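Local coordinates for lectin (Pleurotus ostreatus, PDB 6T0Q), which binds N-acetyl-D-galactosamine, and probably other galactose-type sugars, in the neighbourhood of bound calcium, at residues G94-F102 against W184-L193; R219-K227 against I294-V304. All blocks are in the same frame, centred on the assembly; numbering follows the deposited sequence.

Overall arrangement
Contact 1 sets a loop after strand 174-178 along the edge strand 98-104. Contact 2, later in the chain, joins the two facing sheets of a beta sandwich. Their centres are 25 Å apart and lie on opposite sides of the chain's centre. The two contacts still meet, with F102 C of contact 1 packing 3.8 Å from T295 CG2 of contact 2. A glycan also spans them: its first sugar is attached within 294-304 and reaches across to 94-102. The calcium sites are placed differently. W184 of contact 1 lies about 3 Å, side chain to side chain, from the calcium ligand D77, whereas contact 2 lies away from both metal sites.

Contact 1: residues G94-F102 against W184-L193; sequences GFRQGQALF and WGPPVLPPVL. With NAG (2-acetamido-2-deoxy-beta-D-glucopyranose), chain C.
R96 and G98 hold V188 between them through their backbones. V188 N donates to R96 O over 3.0 Å, with the donor tilted 32° from the carbonyl plane. G98 N donates to V188 O over 2.9 Å and meets this carbonyl nearly head-on. Both backbone polar atoms of V188 are thus satisfied, and Q97 faces V188 in a single beta bridge. Q97 has CG anti to the backbone N (chi1 179°), which lays CG beside V188 CG2; CB touches the same methyl. Beyond them Q97 OE1 accepts from a water at 2.6 Å, and this water also donates to L189 O.

Water also serves W184 O. One molecule donates to W184 O at 2.7 Å and accepts a weak bond from R96 NH1. The aromatic rings of F95 and W184 meet edge-to-face, planes at 62°, with W184 CD1 over the centre of the F95 face. W184 NE1 donates to the calcium ligand D77, which ties this end of the loop to the metal site.

P190 CG lies against G98 O and A100. F102 turns its ring edge to V192 O, 3.3 Å from CZ. Its backbone N donates to O7 of the NAG acetamide over 3.1 Å.

Strand 98-104 is at the edge of its sheet and pairs with strand 67-76 through Q99 to V74 and L101 to I72. The loop lies alongside it. L193 and F102 then extend to strands 229-239 and 287-296 of another sheet.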
loop_
_atom_site.group_PDB
_atom_site.type_symbol
_atom_site.label_atom_id
_atom_site.label_comp_id
_atom_site.label_asym_id
_atom_site.label_seq_id
_atom_site.Cartn_x
_atom_site.Cartn_y
_atom_site.Cartn_z
ATOM N N GLY A 94 13.771 -8.646 -35.350
ATOM C CA GLY A 94 14.568 -9.827 -35.616
ATOM C C GLY A 94 13.736 -11.098 -35.569
ATOM O O GLY A 94 12.763 -11.218 -34.808
ATOM N N PHE A 95 14.140 -12.073 -36.380
ATOM C CA PHE A 95 13.395 -13.314 -36.525
ATOM C C PHE A 95 14.147 -14.537 -36.035
ATOM O O PHE A 95 13.559 -15.622 -36.003
ATOM C CB PHE A 95 12.982 -13.529 -37.991
ATOM C CG PHE A 95 14.137 -13.580 -38.963
ATOM C CD1 PHE A 95 14.786 -14.779 -39.235
ATOM C CD2 PHE A 95 14.558 -12.427 -39.622
ATOM C CE1 PHE A 95 15.849 -14.830 -40.144
ATOM C CE2 PHE A 95 15.625 -12.462 -40.521
ATOM C CZ PHE A 95 16.266 -13.669 -40.787
ATOM N N ARG A 96 15.421 -14.401 -35.657
ATOM C CA ARG A 96 16.150 -15.549 -35.141
ATOM C C ARG A 96 15.704 -15.898 -33.727
ATOM O O ARG A 96 15.703 -17.075 -33.353
ATOM C CB ARG A 96 17.661 -15.282 -35.178
ATOM C CG ARG A 96 18.237 -14.986 -36.588
ATOM C CD ARG A 96 18.143 -16.170 -37.569
ATOM N NE ARG A 96 18.808 -15.874 -38.846
ATOM C CZ ARG A 96 18.794 -16.664 -39.923
ATOM N NH1 ARG A 96 18.140 -17.824 -39.907
ATOM N NH2 ARG A 96 19.431 -16.283 -41.028
ATOM N N GLN A 97 15.311 -14.899 -32.937
ATOM C CA GLN A 97 14.850 -15.123 -31.573
ATOM C C GLN A 97 13.636 -14.246 -31.297
ATOM O O GLN A 97 13.643 -13.054 -31.617
ATOM C CB GLN A 97 15.961 -14.810 -30.556
ATOM C CG GLN A 97 15.536 -15.010 -29.106
ATOM C CD GLN A 97 16.637 -14.664 -28.121
ATOM O OE1 GLN A 97 17.188 -15.539 -27.454
ATOM N NE2 GLN A 97 16.955 -13.382 -28.021
ATOM N N GLY A 98 12.610 -14.822 -30.690
ATOM C CA GLY A 98 11.434 -14.047 -30.345
ATOM C C GLY A 98 11.707 -13.100 -29.185
ATOM O O GLY A 98 12.714 -13.197 -28.480
ATOM N N GLN A 99 10.784 -12.156 -29.005
ATOM C CA GLN A 99 10.807 -11.197 -27.906
ATOM C C GLN A 99 9.650 -11.485 -26.956
ATOM O O GLN A 99 8.504 -11.593 -27.395
ATOM C CB GLN A 99 10.688 -9.768 -28.431
ATOM C CG GLN A 99 10.579 -8.705 -27.331
ATOM C CD GLN A 99 10.452 -7.315 -27.913
ATOM O OE1 GLN A 99 9.592 -7.068 -28.752
ATOM N NE2 GLN A 99 11.327 -6.407 -27.499
ATOM N N ALA A 100 9.942 -11.581 -25.661
ATOM C CA ALA A 100 8.912 -11.835 -24.655
ATOM C C ALA A 100 8.302 -10.528 -24.161
ATOM O O ALA A 100 9.027 -9.587 -23.831
ATOM C CB ALA A 100 9.498 -12.600 -23.469
ATOM N N LEU A 101 6.972 -10.481 -24.083
ATOM C CA LEU A 101 6.250 -9.334 -23.541
ATOM C C LEU A 101 5.129 -9.844 -22.642
ATOM O O LEU A 101 4.556 -10.905 -22.899
ATOM C CB LEU A 101 5.669 -8.455 -24.665
ATOM C CG LEU A 101 6.639 -7.867 -25.706
ATOM C CD1 LEU A 101 5.856 -7.194 -26.823
ATOM C CD2 LEU A 101 7.602 -6.849 -25.061
ATOM N N PHE A 102 4.807 -9.080 -21.589
ATOM C CA PHE A 102 3.748 -9.441 -20.644
ATOM C C PHE A 102 2.806 -8.257 -20.475
ATOM O O PHE A 102 3.261 -7.109 -20.441
ATOM C CB PHE A 102 4.323 -9.834 -19.268
ATOM C CG PHE A 102 5.343 -10.944 -19.325
ATOM C CD1 PHE A 102 6.682 -10.662 -19.529
ATOM C CD2 PHE A 102 4.955 -12.267 -19.167
ATOM C CE1 PHE A 102 7.628 -11.681 -19.586
ATOM C CE2 PHE A 102 5.895 -13.300 -19.216
ATOM C CZ PHE A 102 7.229 -13.006 -19.426
ATOM N N TRP A 184 12.097 -17.938 -42.993
ATOM C CA TRP A 184 12.801 -17.526 -41.787
ATOM C C TRP A 184 13.269 -18.690 -40.923
ATOM O O TRP A 184 14.223 -18.520 -40.159
ATOM C CB TRP A 184 11.910 -16.590 -40.959
ATOM C CG TRP A 184 11.591 -15.334 -41.714
ATOM C CD1 TRP A 184 12.427 -14.258 -41.920
ATOM C CD2 TRP A 184 10.366 -15.028 -42.401
ATOM N NE1 TRP A 184 11.786 -13.306 -42.678
ATOM C CE2 TRP A 184 10.521 -13.746 -42.979
ATOM C CE3 TRP A 184 9.145 -15.698 -42.561
ATOM C CZ2 TRP A 184 9.513 -13.136 -43.721
ATOM C CZ3 TRP A 184 8.142 -15.089 -43.305
ATOM C CH2 TRP A 184 8.334 -13.816 -43.875
ATOM N N GLY A 185 12.633 -19.854 -41.009
ATOM C CA GLY A 185 12.931 -20.917 -40.076
ATOM C C GLY A 185 12.344 -20.598 -38.709
ATOM O O GLY A 185 11.828 -19.502 -38.481
ATOM N N PRO A 186 12.410 -21.547 -37.778
ATOM C CA PRO A 186 11.656 -21.412 -36.505
ATOM C C PRO A 186 12.386 -20.525 -35.508
ATOM O O PRO A 186 13.494 -20.859 -35.072
ATOM C CB PRO A 186 11.569 -22.863 -36.000
ATOM C CG PRO A 186 12.789 -23.553 -36.616
ATOM C CD PRO A 186 12.993 -22.895 -37.960
ATOM N N PRO A 187 11.804 -19.391 -35.108
ATOM C CA PRO A 187 12.488 -18.538 -34.127
ATOM C C PRO A 187 12.654 -19.257 -32.796
ATOM O O PRO A 187 11.768 -19.989 -32.349
ATOM C CB PRO A 187 11.560 -17.322 -33.996
ATOM C CG PRO A 187 10.744 -17.319 -35.269
ATOM C CD PRO A 187 10.547 -18.784 -35.583
ATOM N N VAL A 188 13.811 -19.054 -32.162
ATOM C CA VAL A 188 14.037 -19.630 -30.842
ATOM C C VAL A 188 13.328 -18.765 -29.809
ATOM O O VAL A 188 13.247 -17.537 -29.943
ATOM C CB VAL A 188 15.541 -19.763 -30.532
ATOM C CG1 VAL A 188 16.277 -20.461 -31.686
ATOM C CG2 VAL A 188 16.154 -18.421 -30.244
ATOM N N LEU A 189 12.776 -19.407 -28.794
ATOM C CA LEU A 189 12.093 -18.669 -27.750
ATOM C C LEU A 189 13.125 -17.989 -26.853
ATOM O O LEU A 189 14.144 -18.595 -26.522
ATOM C CB LEU A 189 11.215 -19.619 -26.934
ATOM C CG LEU A 189 10.075 -20.305 -27.699
ATOM C CD1 LEU A 189 9.397 -21.387 -26.851
ATOM C CD2 LEU A 189 9.044 -19.273 -28.167
ATOM N N PRO A 190 12.908 -16.736 -26.467
ATOM C CA PRO A 190 13.801 -16.095 -25.497
ATOM C C PRO A 190 13.573 -16.680 -24.116
ATOM O O PRO A 190 12.573 -17.381 -23.895
ATOM C CB PRO A 190 13.365 -14.624 -25.545
ATOM C CG PRO A 190 11.894 -14.720 -25.800
ATOM C CD PRO A 190 11.723 -15.905 -26.749
ATOM N N PRO A 191 14.452 -16.402 -23.153
ATOM C CA PRO A 191 14.148 -16.772 -21.765
ATOM C C PRO A 191 12.898 -16.048 -21.287
ATOM O O PRO A 191 12.579 -14.955 -21.760
ATOM C CB PRO A 191 15.396 -16.313 -20.991
ATOM C CG PRO A 191 15.999 -15.240 -21.852
ATOM C CD PRO A 191 15.748 -15.700 -23.265
ATOM N N VAL A 192 12.175 -16.671 -20.345
ATOM C CA VAL A 192 10.941 -16.058 -19.849
ATOM C C VAL A 192 11.224 -14.676 -19.264
ATOM O O VAL A 192 10.481 -13.717 -19.513
ATOM C CB VAL A 192 10.237 -16.974 -18.828
ATOM C CG1 VAL A 192 11.194 -17.391 -17.668
ATOM C CG2 VAL A 192 9.001 -16.287 -18.289
ATOM N N LEU A 193 12.309 -14.550 -18.501
ATOM C CA LEU A 193 12.793 -13.307 -17.911
ATOM C C LEU A 193 14.312 -13.354 -17.902
ATOM O O LEU A 193 14.898 -14.443 -17.852
ATOM C CB LEU A 193 12.295 -13.109 -16.466
ATOM C CG LEU A 193 10.803 -12.819 -16.278
ATOM C CD1 LEU A 193 10.431 -12.915 -14.793
ATOM C CD2 LEU A 193 10.471 -11.435 -16.833
HETATM C C1 NAG C . 7.204 -3.053 -19.813
HETATM C C2 NAG C . 7.491 -3.863 -21.087
HETATM C C3 NAG C . 8.528 -3.136 -21.974
HETATM C C4 NAG C . 8.200 -1.657 -22.164
HETATM C C5 NAG C . 7.902 -0.998 -20.819
HETATM C C6 NAG C . 7.416 0.431 -20.952
HETATM C C7 NAG C . 7.345 -6.337 -21.031
HETATM C C8 NAG C . 8.052 -7.596 -20.630
HETATM N N2 NAG C . 7.982 -5.191 -20.747
HETATM O O3 NAG C . 8.598 -3.762 -23.251
HETATM O O4 NAG C . 9.122 -0.958 -22.913
HETATM O O5 NAG C . 6.857 -1.724 -20.160
HETATM O O6 NAG C . 6.214 0.506 -21.709
HETATM O O7 NAG C . 6.260 -6.358 -21.576
HETATM O O HOH W 1 14.238 -17.985 -37.252
HETATM O O HOH W 2 16.272 -18.669 -37.859
HETATM O O HOH W 3 16.458 -18.671 -41.733
HETATM O O HOH W 4 16.805 -17.943 -26.458
#

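Contact 2: residues R219-K227 against I294-V304; sequences RKTVNQCTK and ITYSDGSNETV. With NAG (2-acetamido-2-deoxy-beta-D-glucopyranose), chain C.
K227, V222 and Y296 carry this contact between two facing antiparallel sheets of a beta sandwich. Strand 219-222 belongs to one sheet. Strands 294-296 and 301-304 belong to the other, as the arms of a beta hairpin. Strands 219-222 and 301-304 run nearly antiparallel, 166° apart, with axes 9.9 Å apart at closest.

V222 points from its strand toward the facing sheet. Its CG2 meets V304 CG2 tip to tip at 3.7 Å and also touches I294 CD1. Its CG1, anti to the backbone N (chi1 -179°), instead reaches the polar ends of Y296 and E302.

Y296 has a different neighbour on each ring face. I294 CG2 of its own strand lies over one, and K227 lies over the opposite one. K227 CE packs there as a CH-pi contact, and K227 NZ makes a cation-pi contact 4.0 Å from the ring centroid. The bend at chi3 (82°) folds the lysine back over the ring. Y296 OH donates to E302 OE1 over 2.6 Å, meeting it from above the carboxylate plane. Q224 NE2 adds a weak bond to the same oxygen, and a water links Y296 OH to Q224 N. Another water joins K227 NZ to E302 OE1.

The next residue after Q224, C225, forms a disulfide with C225 of the second subunit, so the turn 224-227 adjoins the dimer contact. On the hairpin, N301 points away and carries the glycan through a covalent ND2 to C1 bond. K227 NZ finally donates to S300 OG at 2.8 Å. S300 OG in turn donates to the syn lone pair of D298 OD1, 2.6 Å away, and S300 N closes an Asx turn onto that same oxygen.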
loop_
_atom_site.group_PDB
_atom_site.type_symbol
_atom_site.label_atom_id
_atom_site.label_comp_id
_atom_site.label_asym_id
_atom_site.label_seq_id
_atom_site.Cartn_x
_atom_site.Cartn_y
_atom_site.Cartn_z
ATOM N N ARG A 219 12.703 -10.632 1.930
ATOM C CA ARG A 219 11.392 -10.038 1.697
ATOM C C ARG A 219 11.501 -8.839 0.770
ATOM O O ARG A 219 12.430 -8.034 0.886
ATOM C CB ARG A 219 10.731 -9.578 3.008
ATOM C CG ARG A 219 10.248 -10.698 3.909
ATOM C CD ARG A 219 9.788 -10.141 5.260
ATOM N NE ARG A 219 8.713 -9.155 5.120
ATOM C CZ ARG A 219 7.418 -9.455 5.085
ATOM N NH1 ARG A 219 7.020 -10.724 5.173
ATOM N NH2 ARG A 219 6.520 -8.485 4.963
ATOM N N LYS A 220 10.528 -8.710 -0.126
ATOM C CA LYS A 220 10.397 -7.535 -0.980
ATOM C C LYS A 220 8.918 -7.231 -1.168
ATOM O O LYS A 220 8.141 -8.120 -1.531
ATOM C CB LYS A 220 11.077 -7.747 -2.338
ATOM C CG LYS A 220 10.893 -6.595 -3.329
ATOM C CD LYS A 220 11.733 -5.373 -2.956
ATOM C CE LYS A 220 11.539 -4.270 -3.993
ATOM N NZ LYS A 220 12.290 -3.047 -3.640
ATOM N N THR A 221 8.532 -5.984 -0.916
ATOM C CA THR A 221 7.156 -5.539 -1.085
ATOM C C THR A 221 7.060 -4.563 -2.248
ATOM O O THR A 221 7.905 -3.680 -2.398
ATOM C CB THR A 221 6.643 -4.869 0.194
ATOM O OG1 THR A 221 6.637 -5.832 1.247
ATOM C CG2 THR A 221 5.222 -4.321 -0.001
ATOM N N VAL A 222 6.033 -4.722 -3.073
ATOM C CA VAL A 222 5.697 -3.739 -4.096
ATOM C C VAL A 222 4.331 -3.167 -3.741
ATOM O O VAL A 222 3.376 -3.921 -3.524
ATOM C CB VAL A 222 5.706 -4.352 -5.511
ATOM C CG1 VAL A 222 5.364 -3.290 -6.557
ATOM C CG2 VAL A 222 7.090 -4.967 -5.806
ATOM N N ASN A 223 4.242 -1.839 -3.666
ATOM C CA ASN A 223 2.989 -1.218 -3.218
ATOM C C ASN A 223 2.842 0.107 -3.968
ATOM O O ASN A 223 3.198 1.176 -3.476
ATOM C CB ASN A 223 2.979 -1.036 -1.697
ATOM C CG ASN A 223 1.781 -0.241 -1.187
ATOM O OD1 ASN A 223 1.911 0.526 -0.230
ATOM N ND2 ASN A 223 0.616 -0.427 -1.805
ATOM N N GLN A 224 2.324 0.026 -5.197
ATOM C CA GLN A 224 1.980 1.222 -5.972
ATOM C C GLN A 224 0.509 1.525 -5.700
ATOM O O GLN A 224 -0.382 1.051 -6.403
ATOM C CB GLN A 224 2.247 1.008 -7.461
ATOM C CG GLN A 224 3.661 0.541 -7.801
ATOM C CD GLN A 224 4.711 1.633 -7.647
ATOM O OE1 GLN A 224 4.386 2.811 -7.530
ATOM N NE2 GLN A 224 5.984 1.237 -7.658
ATOM N N CYS A 225 0.242 2.323 -4.657
ATOM C CA CYS A 225 -1.138 2.502 -4.209
ATOM C C CYS A 225 -2.013 3.266 -5.200
ATOM O O CYS A 225 -3.226 3.317 -4.999
ATOM C CB CYS A 225 -1.186 3.192 -2.835
ATOM S SG CYS A 225 -0.252 4.738 -2.673
ATOM N N THR A 226 -1.457 3.835 -6.268
ATOM C CA THR A 226 -2.270 4.522 -7.267
ATOM C C THR A 226 -2.457 3.719 -8.556
ATOM O O THR A 226 -3.003 4.249 -9.528
ATOM C CB THR A 226 -1.655 5.874 -7.609
ATOM O OG1 THR A 226 -0.443 5.659 -8.342
ATOM C CG2 THR A 226 -1.346 6.655 -6.333
ATOM N N LYS A 227 -2.000 2.474 -8.602
ATOM C CA LYS A 227 -2.161 1.616 -9.773
ATOM C C LYS A 227 -2.902 0.347 -9.368
ATOM O O LYS A 227 -3.214 0.138 -8.196
ATOM C CB LYS A 227 -0.796 1.275 -10.397
ATOM C CG LYS A 227 0.025 2.498 -10.801
ATOM C CD LYS A 227 1.423 2.122 -11.295
ATOM C CE LYS A 227 1.406 1.681 -12.744
ATOM N NZ LYS A 227 2.799 1.441 -13.242
ATOM N N ILE A 294 5.775 -7.459 -12.868
ATOM C CA ILE A 294 4.393 -7.250 -12.465
ATOM C C ILE A 294 3.698 -6.453 -13.561
ATOM O O ILE A 294 4.242 -5.452 -14.038
ATOM C CB ILE A 294 4.330 -6.511 -11.117
ATOM C CG1 ILE A 294 4.896 -7.402 -10.009
ATOM C CG2 ILE A 294 2.925 -6.086 -10.803
ATOM C CD1 ILE A 294 5.258 -6.628 -8.758
ATOM N N THR A 295 2.509 -6.893 -13.965
ATOM C CA THR A 295 1.724 -6.158 -14.950
ATOM C C THR A 295 0.657 -5.320 -14.259
ATOM O O THR A 295 0.093 -5.719 -13.235
ATOM C CB THR A 295 1.057 -7.105 -15.958
ATOM O OG1 THR A 295 0.262 -8.060 -15.258
ATOM C CG2 THR A 295 2.109 -7.864 -16.788
ATOM N N TYR A 296 0.375 -4.158 -14.840
ATOM C CA TYR A 296 -0.638 -3.242 -14.333
ATOM C C TYR A 296 -1.773 -3.078 -15.337
ATOM O O TYR A 296 -1.592 -3.256 -16.546
ATOM C CB TYR A 296 -0.024 -1.879 -14.009
ATOM C CG TYR A 296 0.897 -1.963 -12.816
ATOM C CD1 TYR A 296 0.380 -1.981 -11.524
ATOM C CD2 TYR A 296 2.274 -2.057 -12.980
ATOM C CE1 TYR A 296 1.208 -2.073 -10.422
ATOM C CE2 TYR A 296 3.127 -2.152 -11.876
ATOM C CZ TYR A 296 2.582 -2.165 -10.600
ATOM O OH TYR A 296 3.399 -2.252 -9.496
ATOM N N SER A 297 -2.955 -2.710 -14.816
ATOM C CA SER A 297 -4.157 -2.644 -15.642
ATOM C C SER A 297 -4.087 -1.555 -16.704
ATOM O O SER A 297 -4.854 -1.611 -17.669
ATOM C CB SER A 297 -5.398 -2.411 -14.773
ATOM O OG SER A 297 -5.318 -1.135 -14.164
ATOM N N ASP A 298 -3.210 -0.563 -16.554
ATOM C CA ASP A 298 -3.057 0.461 -17.583
ATOM C C ASP A 298 -2.086 0.044 -18.684
ATOM O O ASP A 298 -1.691 0.883 -19.500
ATOM C CB ASP A 298 -2.601 1.790 -16.960
ATOM C CG ASP A 298 -1.218 1.693 -16.307
ATOM O OD1 ASP A 298 -0.606 0.597 -16.326
ATOM O OD2 ASP A 298 -0.740 2.715 -15.766
ATOM N N GLY A 299 -1.682 -1.225 -18.724
ATOM C CA GLY A 299 -0.749 -1.694 -19.725
ATOM C C GLY A 299 0.714 -1.549 -19.362
ATOM O O GLY A 299 1.565 -2.106 -20.069
ATOM N N SER A 300 1.041 -0.820 -18.293
ATOM C CA SER A 300 2.424 -0.693 -17.857
ATOM C C SER A 300 2.851 -1.933 -17.077
ATOM O O SER A 300 2.061 -2.843 -16.812
ATOM C CB SER A 300 2.615 0.556 -16.995
ATOM O OG SER A 300 1.931 0.432 -15.754
ATOM N N ASN A 301 4.123 -1.956 -16.686
ATOM C CA ASN A 301 4.670 -3.061 -15.917
ATOM C C ASN A 301 5.813 -2.528 -15.068
ATOM O O ASN A 301 6.272 -1.393 -15.239
ATOM C CB ASN A 301 5.171 -4.188 -16.838
ATOM C CG ASN A 301 6.355 -3.741 -17.681
ATOM O OD1 ASN A 301 7.463 -3.584 -17.171
ATOM N ND2 ASN A 301 6.130 -3.526 -18.969
ATOM N N GLU A 302 6.294 -3.364 -14.160
ATOM C CA GLU A 302 7.551 -3.040 -13.514
ATOM C C GLU A 302 8.283 -4.328 -13.188
ATOM O O GLU A 302 7.667 -5.369 -12.938
ATOM C CB GLU A 302 7.350 -2.181 -12.257
ATOM C CG GLU A 302 7.028 -2.928 -10.995
ATOM C CD GLU A 302 6.937 -1.984 -9.798
ATOM O OE1 GLU A 302 5.872 -1.362 -9.611
ATOM O OE2 GLU A 302 7.933 -1.850 -9.057
ATOM N N THR A 303 9.607 -4.237 -13.198
ATOM C CA THR A 303 10.488 -5.347 -12.886
ATOM C C THR A 303 11.157 -5.100 -11.543
ATOM O O THR A 303 11.577 -3.979 -11.240
ATOM C CB THR A 303 11.540 -5.531 -13.984
ATOM O OG1 THR A 303 10.888 -5.951 -15.184
ATOM C CG2 THR A 303 12.594 -6.579 -13.581
ATOM N N VAL A 304 11.199 -6.144 -10.728
ATOM C CA VAL A 304 11.907 -6.156 -9.458
ATOM C C VAL A 304 12.967 -7.239 -9.551
ATOM O O VAL A 304 12.692 -8.324 -10.070
ATOM C CB VAL A 304 10.930 -6.436 -8.294
ATOM C CG1 VAL A 304 11.690 -6.755 -7.020
ATOM C CG2 VAL A 304 9.988 -5.244 -8.100
HETATM C C1 NAG C . 7.204 -3.053 -19.813
HETATM C C2 NAG C . 7.491 -3.863 -21.087
HETATM C C3 NAG C . 8.528 -3.136 -21.974
HETATM C C4 NAG C . 8.200 -1.657 -22.164
HETATM C C5 NAG C . 7.902 -0.998 -20.819
HETATM C C6 NAG C . 7.416 0.431 -20.952
HETATM C C7 NAG C . 7.345 -6.337 -21.031
HETATM C C8 NAG C . 8.052 -7.596 -20.630
HETATM N N2 NAG C . 7.982 -5.191 -20.747
HETATM O O3 NAG C . 8.598 -3.762 -23.251
HETATM O O4 NAG C . 9.122 -0.958 -22.913
HETATM O O5 NAG C . 6.857 -1.724 -20.160
HETATM O O6 NAG C . 6.214 0.506 -21.709
HETATM O O7 NAG C . 6.260 -6.358 -21.576
HETATM O O HOH W 5 1.826 -2.450 -7.032
HETATM O O HOH W 6 5.151 0.719 -11.389
#